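Long-range contact in obscurin (Homo sapiens, PDB 2YZ8), which is a giant muscle protein built largely of tandem immunoglobulin-like domains and probably helps organise the sarcomere: residues E22-A36 against Q58-P72. Sequence-based numbering, arbitrary orientation.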
loop_
_atom_site.group_PDB
_atom_site.type_symbol
_atom_site.label_atom_id
_atom_site.label_comp_id
_atom_site.label_asym_id
_atom_site.label_seq_id
_atom_site.Cartn_x
_atom_site.Cartn_y
_atom_site.Cartn_z
ATOM N N GLU A 22 -0.514 12.820 -10.708
ATOM C CA GLU A 22 -0.209 13.740 -9.614
ATOM C C GLU A 22 -1.497 14.382 -9.080
ATOM O O GLU A 22 -2.420 14.657 -9.848
ATOM C CB GLU A 22 0.736 14.829 -10.128
ATOM C CG GLU A 22 1.410 15.675 -9.056
ATOM C CD GLU A 22 2.215 16.836 -9.628
ATOM O OE1 GLU A 22 2.164 17.075 -10.857
ATOM O OE2 GLU A 22 2.903 17.519 -8.838
ATOM N N GLY A 23 -1.555 14.602 -7.769
ATOM C CA GLY A 23 -2.673 15.313 -7.147
ATOM C C GLY A 23 -3.839 14.461 -6.676
ATOM O O GLY A 23 -4.657 14.914 -5.869
ATOM N N GLY A 24 -3.922 13.227 -7.169
ATOM C CA GLY A 24 -5.039 12.348 -6.842
ATOM C C GLY A 24 -4.881 11.625 -5.517
ATOM O O GLY A 24 -4.346 12.172 -4.549
ATOM N N ALA A 25 -5.380 10.395 -5.475
ATOM C CA ALA A 25 -5.139 9.489 -4.366
ATOM C C ALA A 25 -4.771 8.139 -4.953
ATOM O O ALA A 25 -5.395 7.681 -5.910
ATOM C CB ALA A 25 -6.371 9.374 -3.481
ATOM N N ALA A 26 -3.740 7.516 -4.396
ATOM C CA ALA A 26 -3.325 6.186 -4.820
ATOM C C ALA A 26 -3.894 5.155 -3.855
ATOM O O ALA A 26 -3.726 5.286 -2.646
ATOM C CB ALA A 26 -1.812 6.098 -4.861
ATOM N N THR A 27 -4.578 4.146 -4.389
ATOM C CA THR A 27 -5.071 3.042 -3.565
ATOM C C THR A 27 -4.317 1.752 -3.868
ATOM O O THR A 27 -4.509 1.143 -4.923
ATOM C CB THR A 27 -6.589 2.816 -3.726
ATOM O OG1 THR A 27 -7.291 4.018 -3.396
ATOM C CG2 THR A 27 -7.055 1.704 -2.802
ATOM N N LEU A 28 -3.461 1.351 -2.932
ATOM C CA LEU A 28 -2.702 0.110 -3.040
ATOM C C LEU A 28 -3.457 -1.013 -2.339
ATOM O O LEU A 28 -3.784 -0.906 -1.153
ATOM C CB LEU A 28 -1.309 0.283 -2.437
ATOM C CG LEU A 28 -0.307 1.113 -3.245
ATOM C CD1 LEU A 28 -0.807 2.524 -3.543
ATOM C CD2 LEU A 28 0.995 1.181 -2.490
ATOM N N ARG A 29 -3.732 -2.085 -3.078
ATOM C CA ARG A 29 -4.566 -3.175 -2.567
ATOM C C ARG A 29 -3.869 -4.528 -2.637
ATOM O O ARG A 29 -3.230 -4.855 -3.639
ATOM C CB ARG A 29 -5.873 -3.260 -3.357
ATOM C CG ARG A 29 -6.816 -2.083 -3.189
ATOM C CD ARG A 29 -8.070 -2.309 -4.011
ATOM N NE ARG A 29 -9.098 -1.300 -3.766
ATOM C CZ ARG A 29 -9.279 -0.210 -4.507
ATOM N NH1 ARG A 29 -10.246 0.642 -4.200
ATOM N NH2 ARG A 29 -8.492 0.036 -5.550
ATOM N N CYS A 30 -4.009 -5.313 -1.571
ATOM C CA CYS A 30 -3.597 -6.715 -1.582
ATOM C C CYS A 30 -4.555 -7.556 -0.743
ATOM O O CYS A 30 -5.457 -7.019 -0.094
ATOM C CB CYS A 30 -2.139 -6.890 -1.128
ATOM S SG CYS A 30 -1.776 -6.322 0.548
ATOM N N VAL A 31 -4.378 -8.875 -0.775
ATOM C CA VAL A 31 -5.321 -9.790 -0.122
ATOM C C VAL A 31 -4.600 -10.887 0.662
ATOM O O VAL A 31 -3.646 -11.490 0.165
ATOM C CB VAL A 31 -6.279 -10.445 -1.154
ATOM C CG1 VAL A 31 -7.296 -11.338 -0.462
ATOM C CG2 VAL A 31 -6.998 -9.390 -1.990
ATOM N N LEU A 32 -5.063 -11.132 1.886
ATOM C CA LEU A 32 -4.546 -12.208 2.736
ATOM C C LEU A 32 -5.328 -13.506 2.521
ATOM O O LEU A 32 -6.448 -13.482 2.005
ATOM C CB LEU A 32 -4.655 -11.810 4.216
ATOM C CG LEU A 32 -3.862 -10.612 4.741
ATOM C CD1 LEU A 32 -4.490 -10.100 6.049
ATOM C CD2 LEU A 32 -2.391 -10.951 4.927
ATOM N N SER A 33 -4.743 -14.629 2.940
ATOM C CA SER A 33 -5.384 -15.952 2.824
ATOM C C SER A 33 -6.451 -16.202 3.890
ATOM O O SER A 33 -7.233 -17.155 3.788
ATOM C CB SER A 33 -4.335 -17.068 2.852
ATOM O OG SER A 33 -3.527 -16.981 4.012
ATOM N N SER A 34 -6.459 -15.364 4.923
ATOM C CA SER A 34 -7.553 -15.335 5.890
ATOM C C SER A 34 -7.615 -13.967 6.567
ATOM O O SER A 34 -6.713 -13.145 6.408
ATOM C CB SER A 34 -7.437 -16.475 6.914
ATOM O OG SER A 34 -6.213 -16.431 7.616
ATOM N N VAL A 35 -8.692 -13.719 7.304
ATOM C CA VAL A 35 -8.860 -12.450 8.004
ATOM C C VAL A 35 -7.898 -12.417 9.188
ATOM O O VAL A 35 -8.106 -13.106 10.187
ATOM C CB VAL A 35 -10.322 -12.237 8.465
ATOM C CG1 VAL A 35 -10.482 -10.878 9.139
ATOM C CG2 VAL A 35 -11.273 -12.347 7.279
ATOM N N ALA A 36 -6.825 -11.644 9.053
ATOM C CA ALA A 36 -5.835 -11.514 10.120
ATOM C C ALA A 36 -5.346 -10.075 10.239
ATOM O O ALA A 36 -5.462 -9.296 9.293
ATOM C CB ALA A 36 -4.673 -12.473 9.891
ATOM N N GLN A 58 -8.833 -1.930 6.272
ATOM C CA GLN A 58 -9.000 -3.370 6.140
ATOM C C GLN A 58 -10.485 -3.704 5.981
ATOM O O GLN A 58 -11.336 -3.115 6.647
ATOM C CB GLN A 58 -8.376 -4.121 7.329
ATOM C CG GLN A 58 -8.422 -5.661 7.194
ATOM C CD GLN A 58 -7.387 -6.382 8.043
ATOM O OE1 GLN A 58 -6.550 -5.753 8.685
ATOM N NE2 GLN A 58 -7.426 -7.712 8.028
ATOM N N GLU A 59 -10.770 -4.618 5.054
ATOM C CA GLU A 59 -12.114 -5.140 4.836
ATOM C C GLU A 59 -12.030 -6.659 4.713
ATOM O O GLU A 59 -11.943 -7.202 3.612
ATOM C CB GLU A 59 -12.746 -4.504 3.593
ATOM C CG GLU A 59 -14.230 -4.804 3.414
ATOM N N GLY A 60 -12.054 -7.334 5.860
ATOM C CA GLY A 60 -11.886 -8.782 5.934
ATOM C C GLY A 60 -10.451 -9.145 5.613
ATOM O O GLY A 60 -9.527 -8.746 6.324
ATOM N N ALA A 61 -10.268 -9.899 4.535
ATOM C CA ALA A 61 -8.934 -10.259 4.057
ATOM C C ALA A 61 -8.361 -9.234 3.064
ATOM O O ALA A 61 -7.169 -9.290 2.723
ATOM C CB ALA A 61 -8.960 -11.643 3.438
HETATM N N MSE A 62 -9.202 -8.306 2.609
HETATM C CA MSE A 62 -8.765 -7.242 1.701
HETATM C C MSE A 62 -8.046 -6.139 2.477
HETATM O O MSE A 62 -8.574 -5.593 3.458
HETATM C CB MSE A 62 -9.940 -6.634 0.922
HETATM C CG MSE A 62 -11.115 -7.566 0.622
HETATM SE SE MSE A 62 -11.095 -8.514 -1.090
HETATM C CE MSE A 62 -12.935 -9.099 -1.098
ATOM N N LEU A 63 -6.847 -5.804 2.013
ATOM C CA LEU A 63 -6.025 -4.763 2.617
ATOM C C LEU A 63 -5.845 -3.607 1.643
ATOM O O LEU A 63 -5.691 -3.811 0.440
ATOM C CB LEU A 63 -4.655 -5.324 3.009
ATOM C CG LEU A 63 -4.629 -6.432 4.066
ATOM C CD1 LEU A 63 -3.247 -7.051 4.106
ATOM C CD2 LEU A 63 -5.040 -5.905 5.434
ATOM N N GLU A 64 -5.853 -2.393 2.177
ATOM C CA GLU A 64 -5.853 -1.199 1.348
ATOM C C GLU A 64 -5.019 -0.091 2.002
ATOM O O GLU A 64 -5.174 0.192 3.194
ATOM C CB GLU A 64 -7.302 -0.753 1.153
ATOM C CG GLU A 64 -7.513 0.467 0.285
ATOM C CD GLU A 64 -8.975 0.877 0.203
ATOM O OE1 GLU A 64 -9.246 2.076 -0.009
ATOM O OE2 GLU A 64 -9.856 0.003 0.351
ATOM N N LEU A 65 -4.132 0.515 1.215
ATOM C CA LEU A 65 -3.400 1.715 1.628
ATOM C C LEU A 65 -3.759 2.866 0.701
ATOM O O LEU A 65 -3.586 2.779 -0.519
ATOM C CB LEU A 65 -1.875 1.499 1.614
ATOM C CG LEU A 65 -0.992 2.745 1.815
ATOM C CD1 LEU A 65 -0.969 3.194 3.276
ATOM C CD2 LEU A 65 0.429 2.524 1.295
ATOM N N VAL A 66 -4.259 3.943 1.290
ATOM C CA VAL A 66 -4.593 5.133 0.537
ATOM C C VAL A 66 -3.498 6.166 0.775
ATOM O O VAL A 66 -3.190 6.513 1.915
ATOM C CB VAL A 66 -5.998 5.684 0.914
ATOM C CG1 VAL A 66 -6.378 6.851 0.017
ATOM C CG2 VAL A 66 -7.042 4.584 0.798
ATOM N N VAL A 67 -2.890 6.613 -0.316
ATOM C CA VAL A 67 -1.883 7.665 -0.281
ATOM C C VAL A 67 -2.554 8.910 -0.838
ATOM O O VAL A 67 -2.789 9.005 -2.040
ATOM C CB VAL A 67 -0.648 7.306 -1.146
ATOM C CG1 VAL A 67 0.478 8.304 -0.911
ATOM C CG2 VAL A 67 -0.172 5.891 -0.851
ATOM N N ARG A 68 -2.880 9.851 0.040
ATOM C CA ARG A 68 -3.620 11.046 -0.350
ATOM C C ARG A 68 -2.685 12.161 -0.820
ATOM O O ARG A 68 -1.481 12.118 -0.555
ATOM C CB ARG A 68 -4.516 11.511 0.799
ATOM C CG ARG A 68 -5.715 10.597 1.026
ATOM C CD ARG A 68 -6.460 10.923 2.304
ATOM N NE ARG A 68 -5.780 10.376 3.475
ATOM C CZ ARG A 68 -6.384 10.041 4.608
ATOM N NH1 ARG A 68 -7.697 10.175 4.741
ATOM N NH2 ARG A 68 -5.670 9.556 5.611
ATOM N N ASN A 69 -3.248 13.141 -1.529
ATOM C CA ASN A 69 -2.492 14.274 -2.084
ATOM C C ASN A 69 -1.182 13.852 -2.763
ATOM O O ASN A 69 -0.092 14.300 -2.378
ATOM C CB ASN A 69 -2.235 15.342 -1.008
ATOM C CG ASN A 69 -3.519 15.957 -0.461
ATOM O OD1 ASN A 69 -4.422 15.253 -0.009
ATOM N ND2 ASN A 69 -3.595 17.284 -0.486
ATOM N N LEU A 70 -1.296 12.989 -3.772
ATOM C CA LEU A 70 -0.123 12.444 -4.453
ATOM C C LEU A 70 0.794 13.509 -5.041
ATOM O O LEU A 70 0.354 14.380 -5.804
ATOM C CB LEU A 70 -0.522 11.454 -5.552
ATOM C CG LEU A 70 -0.594 9.965 -5.204
ATOM C CD1 LEU A 70 -0.851 9.199 -6.479
ATOM C CD2 LEU A 70 0.690 9.467 -4.545
ATOM N N ARG A 71 2.063 13.421 -4.657
ATOM C CA ARG A 71 3.135 14.247 -5.187
ATOM C C ARG A 71 4.136 13.285 -5.830
ATOM O O ARG A 71 4.122 12.098 -5.503
ATOM C CB ARG A 71 3.827 14.988 -4.046
ATOM C CG ARG A 71 2.949 15.898 -3.203
ATOM C CD ARG A 71 3.635 16.179 -1.872
ATOM N NE ARG A 71 3.815 14.947 -1.098
ATOM C CZ ARG A 71 4.692 14.792 -0.109
ATOM N NH1 ARG A 71 5.496 15.785 0.247
ATOM N NH2 ARG A 71 4.767 13.629 0.525
ATOM N N PRO A 72 5.015 13.781 -6.733
ATOM C CA PRO A 72 6.064 12.901 -7.275
ATOM C C PRO A 72 6.961 12.249 -6.208
ATOM O O PRO A 72 7.424 11.127 -6.406
ATOM C CB PRO A 72 6.897 13.837 -8.164
ATOM C CG PRO A 72 5.992 14.972 -8.497
ATOM C CD PRO A 72 5.087 15.140 -7.305
HETATM O O HOH W 1 -6.168 12.793 -2.163
HETATM O O HOH W 2 -9.964 4.013 -1.774
#
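Gln58 reaches Ala36 with an extended side chain, CG anti to the backbone N (chi1 -175°). Gln58 NE2 gives a nearly straight hydrogen bond to Ala36 O at 2.8 Å, from above that carbonyl's plane. Gln58 NE2 also donates to Gly60 O at 2.9 Å, so two bonds fix the flat amide. With an alanine in its place, the carbonyls of Ala36 and Gly60 would probably lose this shared donor, weakening the link between the Ala36 loop and the Glu59-Met62 type II' turn. Glu64 is also extended (chi1 -179°), and this lays Glu64 CG 3.4 Å from Thr27 CG2. That methyl sits over the centre of one face of the Arg29 guanidinium. One water links Thr27 OG1 to Glu64 OE1. The face carrying Ala26, Leu28, Cys30, Leu63, Leu65 and Val67 is apolar. Leu28 and Leu65 lie side by side and meet through their CD2 methyls. At its ends, Leu32 CG packs on Leu63 CD1 at 3.7 Å and Leu70 CD1 on Ala26 CB at 3.6 Å. From strand 76-82 of the facing sheet, Tyr78 packs on Leu28 and Leu65, and Cys80 on Leu63. Paired backbone hydrogen bonds join Ala26 to Val67, Leu28 to Leu65 and Cys30 to Leu63. Strands 26-32 and 62-67 are B and E, the central antiparallel pair of the ABED sheet in an I-set immunoglobulin beta-sandwich.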